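Local coordinates for putative arylalkylamine N-Acetyltransferase 7 (Aedes aegypti, PDB 4FD7), which is a putative insect arylalkylamine N-acetyltransferase of the GNAT family, probably transferring an acetyl group from acetyl-CoA to an amine, at residues Lys21-Gln26 with Asp156-Gly161; Arg46-Tyr51 with Ala76-Met81; Leu36-Phe41 with Pro83-Leu88. All coordinates share one frame; numbering follows the deposited sequence.

Interaction 1. Residues Lys21-Gln26 with Asp156-Gly161; sequences KDLTSQ and DPKYRG
Leu-23, in the turn between strands 14-21 and 28-35, packs on Tyr-159, in the loop after strand 146-155. These strands include the two outermost of the five-stranded sheet, so the contact joins loops from its two edges. The methyl Leu-23 CD2 lies over one face of the Tyr-159 ring as a CH-pi contact, 3.8 Å from the ring centroid and 23° off the normal. It is offset toward the hydroxyl end, with Leu-23 CD2 3.5 Å from Tyr-159 CZ. The other branch reaches past the rim, and Leu-23 CD1 is 3.3 Å from Tyr-159 OH. Leu-23 CG is equally close to Tyr-159 OH, so the fit is tight.

The sequence RGRGIA that begins at Arg-160 fits the Q/R-x-x-G-x-G/A signature of the GNAT pyrophosphate-binding loop, so 156-161 probably leads into the acetyl-CoA site. Asp-156 OD1 accepts from Lys-158 N at 3.0 Å, an Asx turn within the loop. Leu-23 CD2 also touches Lys-158, lying 3.7 Å from Lys-158 CG. Bending at chi4 (-32°) turns the lysine ammonium back to its own loop, where Lys-158 NZ is 3.2 Å from Asp-156 OD2 in a salt bridge. The stronger partner of this ammonium is Glu-97, by a second salt bridge. On the other loop, the Asp-22 carboxylate forms a salt bridge with Arg-92, and the backbone O of Asp-22 accepts a hydrogen bond from Arg-162.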
loop_
_atom_site.group_PDB
_atom_site.type_symbol
_atom_site.label_atom_id
_atom_site.label_comp_id
_atom_site.label_asym_id
_atom_site.label_seq_id
_atom_site.Cartn_x
_atom_site.Cartn_y
_atom_site.Cartn_z
ATOM N N LYS A 21 0.227 10.377 19.459
ATOM C CA LYS A 21 -0.703 11.358 19.996
ATOM C C LYS A 21 -2.132 10.872 19.823
ATOM O O LYS A 21 -2.494 10.300 18.785
ATOM C CB LYS A 21 -0.501 12.709 19.303
ATOM C CG LYS A 21 -0.764 13.911 20.194
ATOM C CD LYS A 21 0.061 13.828 21.464
ATOM C CE LYS A 21 1.554 13.956 21.188
ATOM N NZ LYS A 21 2.388 13.354 22.271
ATOM N N ASP A 22 -2.945 11.083 20.850
ATOM C CA ASP A 22 -4.343 10.699 20.794
ATOM C C ASP A 22 -5.093 11.672 19.881
ATOM O O ASP A 22 -4.504 12.630 19.380
ATOM C CB ASP A 22 -4.940 10.699 22.202
ATOM C CG ASP A 22 -6.111 9.749 22.338
ATOM O OD1 ASP A 22 -6.408 9.300 23.471
ATOM O OD2 ASP A 22 -6.736 9.439 21.308
ATOM N N LEU A 23 -6.383 11.432 19.667
ATOM C CA LEU A 23 -7.196 12.290 18.796
ATOM C C LEU A 23 -7.144 13.777 19.136
ATOM O O LEU A 23 -7.027 14.612 18.246
ATOM C CB LEU A 23 -8.653 11.839 18.799
ATOM C CG LEU A 23 -9.069 10.796 17.763
ATOM C CD1 LEU A 23 -10.453 10.266 18.085
ATOM C CD2 LEU A 23 -9.026 11.375 16.352
ATOM N N THR A 24 -7.236 14.100 20.422
ATOM C CA THR A 24 -7.404 15.487 20.854
ATOM C C THR A 24 -6.192 16.113 21.551
ATOM O O THR A 24 -5.651 17.116 21.088
ATOM C CB THR A 24 -8.609 15.628 21.808
ATOM O OG1 THR A 24 -8.427 14.775 22.944
ATOM C CG2 THR A 24 -9.907 15.233 21.102
ATOM N N SER A 25 -5.777 15.512 22.661
ATOM C CA SER A 25 -4.873 16.144 23.627
ATOM C C SER A 25 -3.394 16.167 23.262
ATOM O O SER A 25 -2.999 15.954 22.112
ATOM C CB SER A 25 -4.980 15.409 24.955
ATOM O OG SER A 25 -4.568 14.063 24.785
ATOM N N GLN A 26 -2.576 16.431 24.278
ATOM C CA GLN A 26 -1.136 16.282 24.158
ATOM C C GLN A 26 -0.769 14.857 24.562
ATOM O O GLN A 26 0.394 14.445 24.451
ATOM C CB GLN A 26 -0.407 17.306 25.039
ATOM C CG GLN A 26 -0.060 16.829 26.452
ATOM C CD GLN A 26 -1.260 16.665 27.357
ATOM O OE1 GLN A 26 -2.305 17.279 27.145
ATOM N NE2 GLN A 26 -1.117 15.823 28.375
ATOM N N ASP A 156 -6.800 7.805 8.067
ATOM C CA ASP A 156 -7.853 8.786 8.303
ATOM C C ASP A 156 -7.190 10.111 8.637
ATOM O O ASP A 156 -6.371 10.185 9.551
ATOM C CB ASP A 156 -8.747 8.330 9.453
ATOM C CG ASP A 156 -9.947 9.240 9.672
ATOM O OD1 ASP A 156 -9.881 10.447 9.347
ATOM O OD2 ASP A 156 -10.962 8.735 10.185
ATOM N N PRO A 157 -7.537 11.164 7.878
ATOM C CA PRO A 157 -7.018 12.518 8.052
ATOM C C PRO A 157 -7.024 13.011 9.498
ATOM O O PRO A 157 -6.112 13.746 9.868
ATOM C CB PRO A 157 -7.980 13.348 7.204
ATOM C CG PRO A 157 -8.329 12.446 6.098
ATOM C CD PRO A 157 -8.454 11.085 6.728
ATOM N N LYS A 158 -7.993 12.606 10.314
ATOM C CA LYS A 158 -8.008 13.113 11.684
ATOM C C LYS A 158 -6.977 12.423 12.576
ATOM O O LYS A 158 -6.872 12.729 13.771
ATOM C CB LYS A 158 -9.410 13.080 12.296
ATOM C CG LYS A 158 -9.893 11.714 12.729
ATOM C CD LYS A 158 -11.428 11.683 12.767
ATOM C CE LYS A 158 -11.916 10.467 13.530
ATOM N NZ LYS A 158 -10.968 9.341 13.336
ATOM N N TYR A 159 -6.207 11.509 11.984
ATOM C CA TYR A 159 -5.091 10.867 12.664
ATOM C C TYR A 159 -3.753 11.135 11.993
ATOM O O TYR A 159 -2.739 10.535 12.376
ATOM C CB TYR A 159 -5.295 9.352 12.722
ATOM C CG TYR A 159 -6.242 8.910 13.792
ATOM C CD1 TYR A 159 -7.527 8.508 13.475
ATOM C CD2 TYR A 159 -5.858 8.901 15.127
ATOM C CE1 TYR A 159 -8.403 8.094 14.453
ATOM C CE2 TYR A 159 -6.736 8.499 16.117
ATOM C CZ TYR A 159 -8.008 8.095 15.770
ATOM O OH TYR A 159 -8.888 7.694 16.753
ATOM N N ARG A 160 -3.719 12.006 10.991
ATOM C CA ARG A 160 -2.443 12.224 10.322
ATOM C C ARG A 160 -1.473 13.045 11.180
ATOM O O ARG A 160 -1.858 13.636 12.199
ATOM C CB ARG A 160 -2.617 12.775 8.890
ATOM C CG ARG A 160 -2.783 11.666 7.816
ATOM C CD ARG A 160 -3.220 12.219 6.471
ATOM N NE ARG A 160 -4.266 11.417 5.833
ATOM C CZ ARG A 160 -5.010 11.845 4.815
ATOM N NH1 ARG A 160 -4.819 13.067 4.330
ATOM N NH2 ARG A 160 -5.947 11.065 4.280
ATOM N N GLY A 161 -0.200 13.013 10.801
ATOM C CA GLY A 161 0.834 13.729 11.521
ATOM C C GLY A 161 1.308 12.996 12.763
ATOM O O GLY A 161 2.026 13.560 13.587
#

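Interaction 2. Residues Arg46-Tyr51 with Ala76-Met81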
loop_
_atom_site.group_PDB
_atom_site.type_symbol
_atom_site.label_atom_id
_atom_site.label_comp_id
_atom_site.label_asym_id
_atom_site.label_seq_id
_atom_site.Cartn_x
_atom_site.Cartn_y
_atom_site.Cartn_z
ATOM N N ARG A 46 -14.277 0.622 2.425
ATOM C CA ARG A 46 -14.877 1.941 2.476
ATOM C C ARG A 46 -13.858 2.979 2.920
ATOM O O ARG A 46 -13.788 4.075 2.349
ATOM C CB ARG A 46 -16.152 1.931 3.328
ATOM C CG ARG A 46 -17.332 1.390 2.536
ATOM C CD ARG A 46 -18.470 0.817 3.383
ATOM N NE ARG A 46 -19.432 0.134 2.516
ATOM C CZ ARG A 46 -20.646 -0.275 2.891
ATOM N NH1 ARG A 46 -21.075 -0.095 4.132
ATOM N NH2 ARG A 46 -21.442 -0.865 2.011
ATOM N N HIS A 47 -13.012 2.598 3.874
ATOM C CA HIS A 47 -11.978 3.501 4.342
ATOM C C HIS A 47 -11.080 3.846 3.155
ATOM O O HIS A 47 -10.775 5.020 2.914
ATOM C CB HIS A 47 -11.183 2.823 5.457
ATOM C CG HIS A 47 -10.152 3.690 6.090
ATOM N ND1 HIS A 47 -8.936 3.958 5.501
ATOM C CD2 HIS A 47 -10.125 4.304 7.299
ATOM C CE1 HIS A 47 -8.220 4.723 6.301
ATOM N NE2 HIS A 47 -8.922 4.940 7.401
ATOM N N MET A 48 -10.717 2.829 2.376
ATOM C CA MET A 48 -9.846 3.063 1.229
ATOM C C MET A 48 -10.529 4.024 0.253
ATOM O O MET A 48 -9.891 4.928 -0.277
ATOM C CB MET A 48 -9.471 1.745 0.539
ATOM C CG MET A 48 -8.588 0.806 1.386
ATOM S SD MET A 48 -6.898 1.405 1.697
ATOM C CE MET A 48 -6.214 1.405 0.060
ATOM N N CYS A 49 -11.833 3.857 0.049
ATOM C CA CYS A 49 -12.530 4.712 -0.894
ATOM C C CYS A 49 -12.682 6.116 -0.357
ATOM O O CYS A 49 -12.718 7.079 -1.124
ATOM C CB CYS A 49 -13.905 4.138 -1.187
ATOM S SG CYS A 49 -13.782 2.605 -2.083
ATOM N N ASP A 50 -12.763 6.249 0.964
ATOM C CA ASP A 50 -13.137 7.539 1.529
ATOM C C ASP A 50 -11.924 8.437 1.590
ATOM O O ASP A 50 -12.029 9.663 1.510
ATOM C CB ASP A 50 -13.680 7.369 2.948
ATOM C CG ASP A 50 -15.119 6.926 2.974
ATOM O OD1 ASP A 50 -15.771 6.956 1.914
ATOM O OD2 ASP A 50 -15.599 6.554 4.067
ATOM N N TYR A 51 -10.770 7.813 1.754
ATOM C CA TYR A 51 -9.563 8.566 2.002
ATOM C C TYR A 51 -8.490 8.366 0.935
ATOM O O TYR A 51 -8.173 9.294 0.200
ATOM C CB TYR A 51 -9.062 8.263 3.410
ATOM C CG TYR A 51 -10.152 8.457 4.439
ATOM C CD1 TYR A 51 -10.705 9.716 4.664
ATOM C CD2 TYR A 51 -10.649 7.384 5.167
ATOM C CE1 TYR A 51 -11.710 9.905 5.601
ATOM C CE2 TYR A 51 -11.658 7.562 6.114
ATOM C CZ TYR A 51 -12.184 8.821 6.322
ATOM O OH TYR A 51 -13.178 8.993 7.259
ATOM N N ALA A 76 -12.632 -3.537 -7.278
ATOM C CA ALA A 76 -12.572 -4.923 -7.751
ATOM C C ALA A 76 -11.207 -5.536 -7.404
ATOM O O ALA A 76 -11.129 -6.679 -6.890
ATOM C CB ALA A 76 -12.824 -4.989 -9.236
ATOM N N LEU A 77 -10.141 -4.776 -7.667
ATOM C CA LEU A 77 -8.773 -5.229 -7.342
ATOM C C LEU A 77 -8.550 -5.538 -5.856
ATOM O O LEU A 77 -8.071 -6.634 -5.499
ATOM C CB LEU A 77 -7.729 -4.206 -7.815
ATOM C CG LEU A 77 -6.273 -4.672 -7.672
ATOM C CD1 LEU A 77 -6.164 -6.039 -8.313
ATOM C CD2 LEU A 77 -5.312 -3.704 -8.328
ATOM N N TRP A 78 -8.856 -4.559 -5.005
ATOM C CA TRP A 78 -8.734 -4.740 -3.557
ATOM C C TRP A 78 -9.515 -5.960 -3.078
ATOM O O TRP A 78 -9.017 -6.738 -2.251
ATOM C CB TRP A 78 -9.245 -3.505 -2.821
ATOM C CG TRP A 78 -8.363 -2.300 -2.948
ATOM C CD1 TRP A 78 -6.993 -2.280 -3.012
ATOM C CD2 TRP A 78 -8.784 -0.931 -2.978
ATOM N NE1 TRP A 78 -6.541 -0.984 -3.091
ATOM C CE2 TRP A 78 -7.621 -0.133 -3.077
ATOM C CE3 TRP A 78 -10.033 -0.300 -2.942
ATOM C CZ2 TRP A 78 -7.670 1.260 -3.136
ATOM C CZ3 TRP A 78 -10.083 1.089 -3.012
ATOM C CH2 TRP A 78 -8.909 1.851 -3.108
ATOM N N LYS A 79 -10.752 -6.100 -3.573
ATOM C CA LYS A 79 -11.593 -7.229 -3.182
ATOM C C LYS A 79 -10.992 -8.560 -3.600
ATOM O O LYS A 79 -11.134 -9.547 -2.868
ATOM C CB LYS A 79 -13.036 -7.087 -3.687
ATOM C CG LYS A 79 -13.825 -6.059 -2.895
ATOM C CD LYS A 79 -15.307 -6.092 -3.201
ATOM C CE LYS A 79 -16.008 -5.029 -2.387
ATOM N NZ LYS A 79 -17.483 -5.099 -2.534
ATOM N N ALA A 80 -10.321 -8.589 -4.746
ATOM C CA ALA A 80 -9.600 -9.807 -5.139
ATOM C C ALA A 80 -8.414 -10.088 -4.226
ATOM O O ALA A 80 -8.049 -11.256 -4.016
ATOM C CB ALA A 80 -9.138 -9.743 -6.587
ATOM N N MET A 81 -7.803 -9.035 -3.690
ATOM C CA MET A 81 -6.616 -9.211 -2.834
ATOM C C MET A 81 -6.900 -9.645 -1.390
ATOM O O MET A 81 -6.127 -10.404 -0.809
ATOM C CB MET A 81 -5.793 -7.922 -2.793
ATOM C CG MET A 81 -5.188 -7.515 -4.141
ATOM S SD MET A 81 -4.506 -5.852 -4.049
ATOM C CE MET A 81 -3.175 -6.102 -2.884
#
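The six-membered ring of Trp-78 carries Met-48 over one face and Cys-49 at its edge. This pairs helix 41-55 with helix 68-81, the first and last of the helices between strands 28-35 and 88-92 in this GNAT fold. A second pair of flat groups lies within 46-51: Tyr-51 brings its edge over the centre of one face of the His-47 ring, and Asp-50 CB sits over a face of Tyr-51.

Met-48 uses two carbons on the indole. Met-48 CB stands over the six-membered ring, 3.9 Å from its centroid and 21° off the normal, a CH-pi contact. The chain then bends at both chi2 (-68°) and chi3 (-65°). This curls the terminal methyl back to the same ring, and Met-48 CE comes within 3.5 Å of Trp-78 CZ2, toward the rim. The sulfur takes part obliquely. Met-48 SD is 5.2 Å from the centroid of the six-membered ring, a Met-aromatic contact.

The indole is also held at its pyrrole end, where Trp-78 NE1 donates to the carbonyl O of Met-151 in strand 146-155. That bond satisfies a buried N-H and limits rotation of the ring. Met-48 also touches Ser-154 and Val-101, and Met-81 touches Met-151, so the helix pair rests on the sheet. Cys-49 lies near the ring plane, with Cys-49 SG 4.1 Å from Trp-78 CZ3.

Interaction 3. Residues Leu36-Phe41 with Pro83-Leu88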
loop_
_atom_site.group_PDB
_atom_site.type_symbol
_atom_site.label_atom_id
_atom_site.label_comp_id
_atom_site.label_asym_id
_atom_site.label_seq_id
_atom_site.Cartn_x
_atom_site.Cartn_y
_atom_site.Cartn_z
ATOM N N LEU A 36 -6.089 -7.782 9.192
ATOM C CA LEU A 36 -7.427 -7.239 9.002
ATOM C C LEU A 36 -8.449 -8.364 9.121
ATOM O O LEU A 36 -8.438 -9.289 8.307
ATOM C CB LEU A 36 -7.527 -6.597 7.611
ATOM C CG LEU A 36 -8.923 -6.107 7.229
ATOM C CD1 LEU A 36 -9.309 -4.891 8.067
ATOM C CD2 LEU A 36 -9.003 -5.774 5.729
ATOM N N PRO A 37 -9.324 -8.308 10.149
ATOM C CA PRO A 37 -10.327 -9.362 10.333
ATOM C C PRO A 37 -11.294 -9.414 9.164
ATOM O O PRO A 37 -11.618 -8.376 8.579
ATOM C CB PRO A 37 -11.064 -8.933 11.617
ATOM C CG PRO A 37 -10.091 -8.046 12.344
ATOM C CD PRO A 37 -9.368 -7.312 11.237
ATOM N N GLU A 38 -11.755 -10.609 8.819
ATOM C CA GLU A 38 -12.661 -10.746 7.681
ATOM C C GLU A 38 -13.911 -9.865 7.817
ATOM O O GLU A 38 -14.342 -9.241 6.851
ATOM C CB GLU A 38 -13.041 -12.209 7.463
ATOM C CG GLU A 38 -11.854 -13.110 7.082
ATOM C CD GLU A 38 -12.018 -13.742 5.709
ATOM O OE1 GLU A 38 -13.072 -13.497 5.077
ATOM O OE2 GLU A 38 -11.098 -14.469 5.253
ATOM N N ASP A 39 -14.461 -9.773 9.027
ATOM C CA ASP A 39 -15.702 -9.014 9.221
ATOM C C ASP A 39 -15.478 -7.506 9.191
ATOM O O ASP A 39 -16.403 -6.736 9.429
ATOM C CB ASP A 39 -16.395 -9.418 10.532
ATOM C CG ASP A 39 -15.570 -9.080 11.758
ATOM O OD1 ASP A 39 -14.408 -8.662 11.604
ATOM O OD2 ASP A 39 -16.084 -9.256 12.884
ATOM N N ARG A 40 -14.251 -7.082 8.911
ATOM C CA ARG A 40 -13.976 -5.665 8.685
ATOM C C ARG A 40 -13.566 -5.381 7.232
ATOM O O ARG A 40 -13.228 -4.232 6.879
ATOM C CB ARG A 40 -12.890 -5.166 9.630
ATOM C CG ARG A 40 -13.133 -5.467 11.107
ATOM C CD ARG A 40 -14.460 -4.907 11.632
ATOM N NE ARG A 40 -14.633 -3.460 11.427
ATOM C CZ ARG A 40 -14.117 -2.493 12.186
ATOM N NH1 ARG A 40 -14.369 -1.224 11.888
ATOM N NH2 ARG A 40 -13.345 -2.772 13.234
ATOM N N PHE A 41 -13.605 -6.411 6.390
ATOM C CA PHE A 41 -13.215 -6.232 4.988
ATOM C C PHE A 41 -13.935 -5.041 4.331
ATOM O O PHE A 41 -13.285 -4.144 3.788
ATOM C CB PHE A 41 -13.428 -7.509 4.165
ATOM C CG PHE A 41 -12.340 -8.543 4.337
ATOM C CD1 PHE A 41 -11.322 -8.364 5.265
ATOM C CD2 PHE A 41 -12.323 -9.681 3.548
ATOM C CE1 PHE A 41 -10.314 -9.315 5.412
ATOM C CE2 PHE A 41 -11.328 -10.630 3.680
ATOM C CZ PHE A 41 -10.320 -10.451 4.616
ATOM N N PRO A 83 -8.777 -11.762 0.324
ATOM C CA PRO A 83 -8.784 -13.156 0.801
ATOM C C PRO A 83 -7.409 -13.776 0.967
ATOM O O PRO A 83 -7.354 -14.910 1.463
ATOM C CB PRO A 83 -9.513 -13.908 -0.323
ATOM C CG PRO A 83 -10.352 -12.881 -0.985
ATOM C CD PRO A 83 -9.543 -11.624 -0.932
ATOM N N ASP A 84 -6.335 -13.096 0.546
ATOM C CA ASP A 84 -5.000 -13.638 0.755
ATOM C C ASP A 84 -4.634 -13.520 2.233
ATOM O O ASP A 84 -3.661 -14.118 2.668
ATOM C CB ASP A 84 -3.959 -12.927 -0.109
ATOM C CG ASP A 84 -4.189 -13.142 -1.609
ATOM O OD1 ASP A 84 -4.969 -14.050 -1.970
ATOM O OD2 ASP A 84 -3.572 -12.420 -2.424
ATOM N N ARG A 85 -5.421 -12.747 2.989
ATOM C CA ARG A 85 -5.209 -12.603 4.435
ATOM C C ARG A 85 -3.824 -12.039 4.743
ATOM O O ARG A 85 -3.083 -12.524 5.610
ATOM C CB ARG A 85 -5.463 -13.924 5.167
ATOM C CG ARG A 85 -6.940 -14.310 5.215
ATOM C CD ARG A 85 -7.209 -15.377 6.284
ATOM N NE ARG A 85 -8.618 -15.742 6.339
ATOM C CZ ARG A 85 -9.132 -16.616 7.200
ATOM N NH1 ARG A 85 -8.348 -17.207 8.101
ATOM N NH2 ARG A 85 -10.428 -16.892 7.161
ATOM N N MET A 86 -3.464 -11.000 4.009
ATOM C CA MET A 86 -2.181 -10.371 4.246
ATOM C C MET A 86 -2.346 -8.891 4.537
ATOM O O MET A 86 -1.371 -8.223 4.871
ATOM C CB MET A 86 -1.228 -10.589 3.055
ATOM C CG MET A 86 -0.785 -12.057 2.869
ATOM S SD MET A 86 0.271 -12.686 4.204
ATOM C CE MET A 86 1.761 -11.734 3.933
ATOM N N SER A 87 -3.566 -8.374 4.437
ATOM C CA SER A 87 -3.752 -6.931 4.590
ATOM C C SER A 87 -3.715 -6.467 6.045
ATOM O O SER A 87 -4.140 -7.184 6.951
ATOM C CB SER A 87 -5.008 -6.438 3.869
ATOM O OG SER A 87 -4.885 -6.681 2.474
ATOM N N LEU A 88 -3.202 -5.256 6.252
ATOM C CA LEU A 88 -2.942 -4.778 7.607
ATOM C C LEU A 88 -3.818 -3.592 8.015
ATOM O O LEU A 88 -4.133 -2.743 7.191
ATOM C CB LEU A 88 -1.464 -4.428 7.740
ATOM C CG LEU A 88 -0.515 -5.628 7.629
ATOM C CD1 LEU A 88 0.934 -5.173 7.645
ATOM C CD2 LEU A 88 -0.789 -6.590 8.781
#
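Leu-36 begins the contact with its backbone. Leu-36 N donates to Ser-87 O at 3.0 Å, with an N-H...O angle of 150°. The bond lies where strand 28-35 ends and strand 88-92 starts, and these two are antiparallel neighbours in the sheet. The leucine side chain adds packing beside this bond: Leu-36 CB is 3.5 Å from Ser-87 O, and Leu-36 CD2 reaches to 4.5 Å from Ser-87 CB. The Ser-87 hydroxyl turns to another strand, where it bonds to Leu-104 N.

Glu-38 opens the short 3-10 turn that leads into helix 41-55. It makes a salt bridge to Arg-85. The arginine grips one oxygen side-on: Arg-85 NE is 3.0 Å from Glu-38 OE2, and Arg-85 NH2 is 3.2 Å from the same atom. The oxygen lies at the edge of the guanidinium, close to its plane. It receives NE on its anti lone pair, whereas NH2 comes from above the carboxylate plane; the two planes are 76° apart. Extension from CG to NE carries the arginine across to the glutamate.

In a GNAT fold the chain passes from the first of these strands through helices to the next, and here the loops at the two ends of that helical link meet. The 3-10 turn is tied by Phe-41 N bonding to Glu-38 O. Phe-41 then follows at the start of the helix, its ring covered on one face by Glu-38 CA. Pro-83 N approaches the ring obliquely, with Phe-41 CE2 4.4 Å from Pro-83 N. Leu-82 also packs on Phe-41 and on Leu-36.

In the fold
Interaction 2 is the buried contact of the three. Interactions 1 and 3 are partly buried and join loops. Interactions 2 and 3 involve the same helical link between strands 28-35 and 88-92: one pairs helix 41-55 with the end of helix 68-81, the other brings the link's ends together. Their centres are about 11 Å apart. Interaction 1 lies farther out, about 21 Å from the chain centre, yet it touches interaction 2, since Pro-157 and Asp-156 pack on Tyr-51 and His-47. Chemistry follows place. Methionine and cysteine meet an indole inside, a leucine covers a tyrosine where loops from the two edge strands meet, and interaction 3 combines a backbone bond with a more exposed salt bridge.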